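Local coordinates for protein PEPTIDE N-myristoyltransferase (Saccharomyces cerevisiae, PDB 1IIC) that transfers myristate from myristoyl-CoA to the N-terminal glycine of protein substrates, at residues Q254-K258 with E259-H263; K341-L344 with C345-Y349. All blocks are in the same frame, centred on the assembly; numbering follows the deposited sequence.

Both contacts are local, each made within one continuous run of chain, and both fall in the C-terminal domain of N-myristoyltransferase. Contact 1 (254-258 with 259-263) comes first, where strand 252-254 gives way to helix 258-265. Contact 2 (341-344 with 345-349) follows well inside the long helix 334-357, the crossover helix between the parallel strands 311-322 and 362-366. Their centres lie 25 Å apart and their nearest atoms about 13 Å. Strand 252-254 pairs with strand 112-125 of the five-stranded sheet, whereas helix 334-357 packs on the nine-stranded mixed sheet. One contact thus starts a helix and the other lies mid-helix, separate local features of the fold that do not touch.

Contact 1 of 2, residues Q254-K258 with E259-H263; sequences QIFTK and EEFEH
Thr-257 and Glu-260 hold each other at the start of helix 258-265 through two reciprocal hydrogen bonds. Glu-260 N donates to Thr-257 OG1 at 3.0 Å and nearly straight, with an N-H...O angle of 169°. In return Thr-257 N reaches Glu-260 OE2 at 3.3 Å, a weak and bent bond. With chi1 at 55°, Thr-257 places OG1 between its own N and carbonyl carbon, where it faces the N-H of Glu-260. The Glu-260 chain runs extended back past this hydroxyl, its CG 3.1 Å from Thr-257 OG1, and its carboxylate ends beside Phe-256 CA. A water joins in, 2.8 Å from Thr-257 OG1 and donating to Glu-259 OE1, which ties the cap to a second acidic side chain.

This is a capping box, with Thr-257 as N-cap: its hydroxyl takes up an amide N-H of the first turn that has no earlier helical carbonyl to bind. The regular backbone bonds then begin, Phe-261 N to Thr-257 O at 2.9 Å and Glu-262 N to Lys-258 O.

Packing round the rings accompanies the cap. Phe-256 CB lies 4.2 Å from Phe-261 CB, and the polar carboxamide of Gln-254 lies over one face of the Phe-256 ring, its CD 3.8 Å above the ring plane. Both phenylalanines turn inward against helix 236-247, where Phe-240 meets the Phe-261 ring edge-to-face. Lys-258 reaches that same helix and forms a salt bridge with Asp-237.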
# COMPACT_ATOMS: atom_id res chain seq x y z
N GLN A 254 -2.43 -9.51 -6.22
CA GLN A 254 -1.37 -9.35 -7.19
C GLN A 254 -0.81 -10.75 -7.27
O GLN A 254 -0.50 -11.36 -6.24
CB GLN A 254 -0.25 -8.40 -6.70
CG GLN A 254 0.73 -8.06 -7.83
CD GLN A 254 2.12 -7.64 -7.35
OE1 GLN A 254 2.26 -6.90 -6.38
NE2 GLN A 254 3.15 -8.10 -8.06
N ILE A 255 -0.68 -11.28 -8.48
CA ILE A 255 -0.15 -12.62 -8.66
C ILE A 255 1.34 -12.51 -8.90
O ILE A 255 1.79 -12.30 -10.02
CB ILE A 255 -0.84 -13.31 -9.84
CG1 ILE A 255 -2.33 -13.46 -9.52
CG2 ILE A 255 -0.23 -14.68 -10.08
CD1 ILE A 255 -3.16 -14.06 -10.63
N PHE A 256 2.10 -12.64 -7.82
CA PHE A 256 3.54 -12.54 -7.88
C PHE A 256 4.17 -13.71 -8.62
O PHE A 256 3.54 -14.75 -8.81
CB PHE A 256 4.15 -12.51 -6.47
CG PHE A 256 3.77 -11.32 -5.64
CD1 PHE A 256 2.50 -11.23 -5.07
CD2 PHE A 256 4.70 -10.33 -5.36
CE1 PHE A 256 2.18 -10.18 -4.22
CE2 PHE A 256 4.39 -9.28 -4.51
CZ PHE A 256 3.12 -9.20 -3.94
N THR A 257 5.41 -13.51 -9.04
CA THR A 257 6.20 -14.56 -9.67
C THR A 257 7.18 -14.75 -8.53
O THR A 257 7.28 -13.87 -7.66
CB THR A 257 6.97 -14.05 -10.91
OG1 THR A 257 7.77 -12.93 -10.54
CG2 THR A 257 6.00 -13.65 -12.02
N LYS A 258 7.90 -15.87 -8.48
CA LYS A 258 8.83 -16.05 -7.37
C LYS A 258 9.85 -14.93 -7.32
O LYS A 258 10.28 -14.50 -6.25
CB LYS A 258 9.55 -17.41 -7.47
CG LYS A 258 8.77 -18.55 -6.82
CD LYS A 258 9.56 -19.85 -6.75
CE LYS A 258 8.70 -20.95 -6.15
NZ LYS A 258 9.30 -22.30 -6.30
N GLU A 259 10.23 -14.45 -8.50
CA GLU A 259 11.20 -13.37 -8.61
C GLU A 259 10.66 -12.10 -7.96
O GLU A 259 11.32 -11.51 -7.11
CB GLU A 259 11.53 -13.14 -10.08
CG GLU A 259 12.49 -12.00 -10.33
CD GLU A 259 12.81 -11.86 -11.80
OE1 GLU A 259 11.87 -12.01 -12.62
OE2 GLU A 259 13.98 -11.60 -12.13
N GLU A 260 9.47 -11.68 -8.37
CA GLU A 260 8.86 -10.48 -7.80
C GLU A 260 8.71 -10.66 -6.30
O GLU A 260 9.05 -9.77 -5.53
CB GLU A 260 7.48 -10.24 -8.41
CG GLU A 260 7.54 -9.92 -9.89
CD GLU A 260 6.17 -9.88 -10.55
OE1 GLU A 260 6.09 -9.40 -11.70
OE2 GLU A 260 5.19 -10.34 -9.93
N PHE A 261 8.23 -11.83 -5.90
CA PHE A 261 8.03 -12.12 -4.49
C PHE A 261 9.31 -11.94 -3.69
O PHE A 261 9.32 -11.30 -2.64
CB PHE A 261 7.53 -13.54 -4.29
CG PHE A 261 7.15 -13.86 -2.87
CD1 PHE A 261 5.85 -13.65 -2.42
CD2 PHE A 261 8.11 -14.31 -1.97
CE1 PHE A 261 5.52 -13.88 -1.08
CE2 PHE A 261 7.79 -14.54 -0.63
CZ PHE A 261 6.49 -14.32 -0.19
N GLU A 262 10.40 -12.51 -4.19
CA GLU A 262 11.67 -12.41 -3.49
C GLU A 262 12.19 -10.97 -3.44
O GLU A 262 12.68 -10.52 -2.41
CB GLU A 262 12.71 -13.32 -4.17
CG GLU A 262 14.07 -13.25 -3.52
CD GLU A 262 14.95 -14.42 -3.90
OE1 GLU A 262 16.14 -14.42 -3.51
OE2 GLU A 262 14.46 -15.34 -4.59
N HIS A 263 12.07 -10.25 -4.54
CA HIS A 263 12.53 -8.86 -4.54
C HIS A 263 11.72 -8.03 -3.54
O HIS A 263 12.25 -7.16 -2.85
CB HIS A 263 12.36 -8.24 -5.93
CG HIS A 263 12.53 -6.75 -5.92
ND1 HIS A 263 13.77 -6.14 -5.93
CD2 HIS A 263 11.62 -5.75 -5.78
CE1 HIS A 263 13.61 -4.84 -5.79
NE2 HIS A 263 12.32 -4.58 -5.70
O HOH W 1 9.28 -11.79 -12.56

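Contact 2 of 2, residues K341-L344 with C345-Y349; sequences KTRL and CELIY
Cys-345 meets Lys-341 one turn earlier in helix 334-357: its N donates to Lys-341 O at 2.9 Å, and its SG lies 4.0 Å from Lys-341 CG, alongside the start of the lysine chain. That chain runs out extended to a salt bridge with Asp-377.

Glu-346 comes next and faces both Thr-342 and Arg-343. Its N donates to Thr-342 O at 3.3 Å, while its CG rests against that same oxygen. The carboxylate binds Arg-343, three residues back, through a salt bridge of 2.8 Å from NH1 to Glu-346 OE2. Arg-343 bends at chi2 (52°) to bring NH1 round to this oxygen; the guanidinium and carboxylate planes stand 68° apart, and NH1 meets OE2 nearly along its C-O bond. With an alanine here, Arg-343 NH1 would probably lose its carboxylate mate and the guanidinium be held less firmly, though NH2 would keep Asp-292.

Leu-347 N closes an almost straight bond to Arg-343 O at 2.8 Å, and its CD2 lies over one face of the guanidinium. Ile-348 N then bonds Leu-344 O at 2.8 Å, with its CG1 packed against that oxygen. Leu-344 and Ile-348 touch strand 311-322, and Leu-347 strands 278-284 and 290-303, which seats this crossover helix of a beta-alpha-beta unit on the mixed sheet.

The cation of Arg-343 is thus shared by two carboxylates, one on its own helix and one on strand 290-303, which balance its charge and probably limit the turning of the guanidinium.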
# COMPACT_ATOMS: atom_id res chain seq x y z
N LYS A 341 -8.15 -16.78 13.57
CA LYS A 341 -8.11 -15.61 14.44
C LYS A 341 -7.07 -15.75 15.55
O LYS A 341 -6.34 -14.81 15.86
CB LYS A 341 -9.47 -15.35 15.07
CG LYS A 341 -9.40 -14.17 16.00
CD LYS A 341 -10.67 -13.90 16.76
CE LYS A 341 -10.50 -12.61 17.55
NZ LYS A 341 -11.49 -12.49 18.65
N THR A 342 -7.00 -16.93 16.16
CA THR A 342 -6.05 -17.17 17.23
C THR A 342 -4.61 -17.08 16.72
O THR A 342 -3.74 -16.55 17.40
CB THR A 342 -6.26 -18.56 17.88
OG1 THR A 342 -7.55 -18.60 18.48
CG2 THR A 342 -5.20 -18.81 18.98
N ARG A 343 -4.36 -17.57 15.51
CA ARG A 343 -3.01 -17.53 14.96
C ARG A 343 -2.61 -16.11 14.54
O ARG A 343 -1.50 -15.66 14.83
CB ARG A 343 -2.90 -18.49 13.77
CG ARG A 343 -1.48 -18.74 13.31
CD ARG A 343 -0.61 -19.17 14.49
NE ARG A 343 0.69 -19.68 14.07
CZ ARG A 343 1.62 -20.12 14.90
NH1 ARG A 343 1.40 -20.12 16.22
NH2 ARG A 343 2.76 -20.60 14.42
N LEU A 344 -3.51 -15.41 13.86
CA LEU A 344 -3.24 -14.05 13.42
C LEU A 344 -3.01 -13.13 14.60
O LEU A 344 -2.11 -12.29 14.59
CB LEU A 344 -4.38 -13.52 12.54
CG LEU A 344 -4.58 -14.24 11.19
CD1 LEU A 344 -5.62 -13.49 10.38
CD2 LEU A 344 -3.26 -14.32 10.42
N CYS A 345 -3.84 -13.27 15.63
CA CYS A 345 -3.65 -12.44 16.82
C CYS A 345 -2.26 -12.69 17.40
O CYS A 345 -1.63 -11.77 17.92
CB CYS A 345 -4.73 -12.75 17.87
SG CYS A 345 -6.34 -12.04 17.51
N GLU A 346 -1.78 -13.93 17.29
CA GLU A 346 -0.45 -14.28 17.80
C GLU A 346 0.65 -13.68 16.93
O GLU A 346 1.53 -12.98 17.41
CB GLU A 346 -0.25 -15.81 17.84
CG GLU A 346 -1.12 -16.56 18.83
CD GLU A 346 -1.01 -18.08 18.71
OE1 GLU A 346 -1.58 -18.79 19.57
OE2 GLU A 346 -0.36 -18.57 17.75
N LEU A 347 0.59 -13.97 15.64
CA LEU A 347 1.58 -13.46 14.69
C LEU A 347 1.64 -11.93 14.63
O LEU A 347 2.73 -11.34 14.67
CB LEU A 347 1.28 -13.99 13.29
CG LEU A 347 1.43 -15.49 13.01
CD1 LEU A 347 1.21 -15.74 11.54
CD2 LEU A 347 2.81 -15.98 13.41
N ILE A 348 0.49 -11.28 14.55
CA ILE A 348 0.48 -9.84 14.44
C ILE A 348 0.86 -9.15 15.75
O ILE A 348 1.30 -8.00 15.75
CB ILE A 348 -0.88 -9.34 13.89
CG1 ILE A 348 -1.13 -10.01 12.54
CG2 ILE A 348 -0.86 -7.81 13.70
CD1 ILE A 348 0.01 -9.84 11.52
N TYR A 349 0.70 -9.85 16.87
CA TYR A 349 1.08 -9.29 18.17
C TYR A 349 2.62 -9.24 18.19
O TYR A 349 3.22 -8.30 18.70
CB TYR A 349 0.57 -10.17 19.30
CG TYR A 349 0.82 -9.62 20.69
CD1 TYR A 349 0.17 -8.46 21.11
CD2 TYR A 349 1.64 -10.28 21.60
CE1 TYR A 349 0.33 -7.97 22.42
CE2 TYR A 349 1.81 -9.81 22.91
CZ TYR A 349 1.15 -8.65 23.31
OH TYR A 349 1.28 -8.19 24.60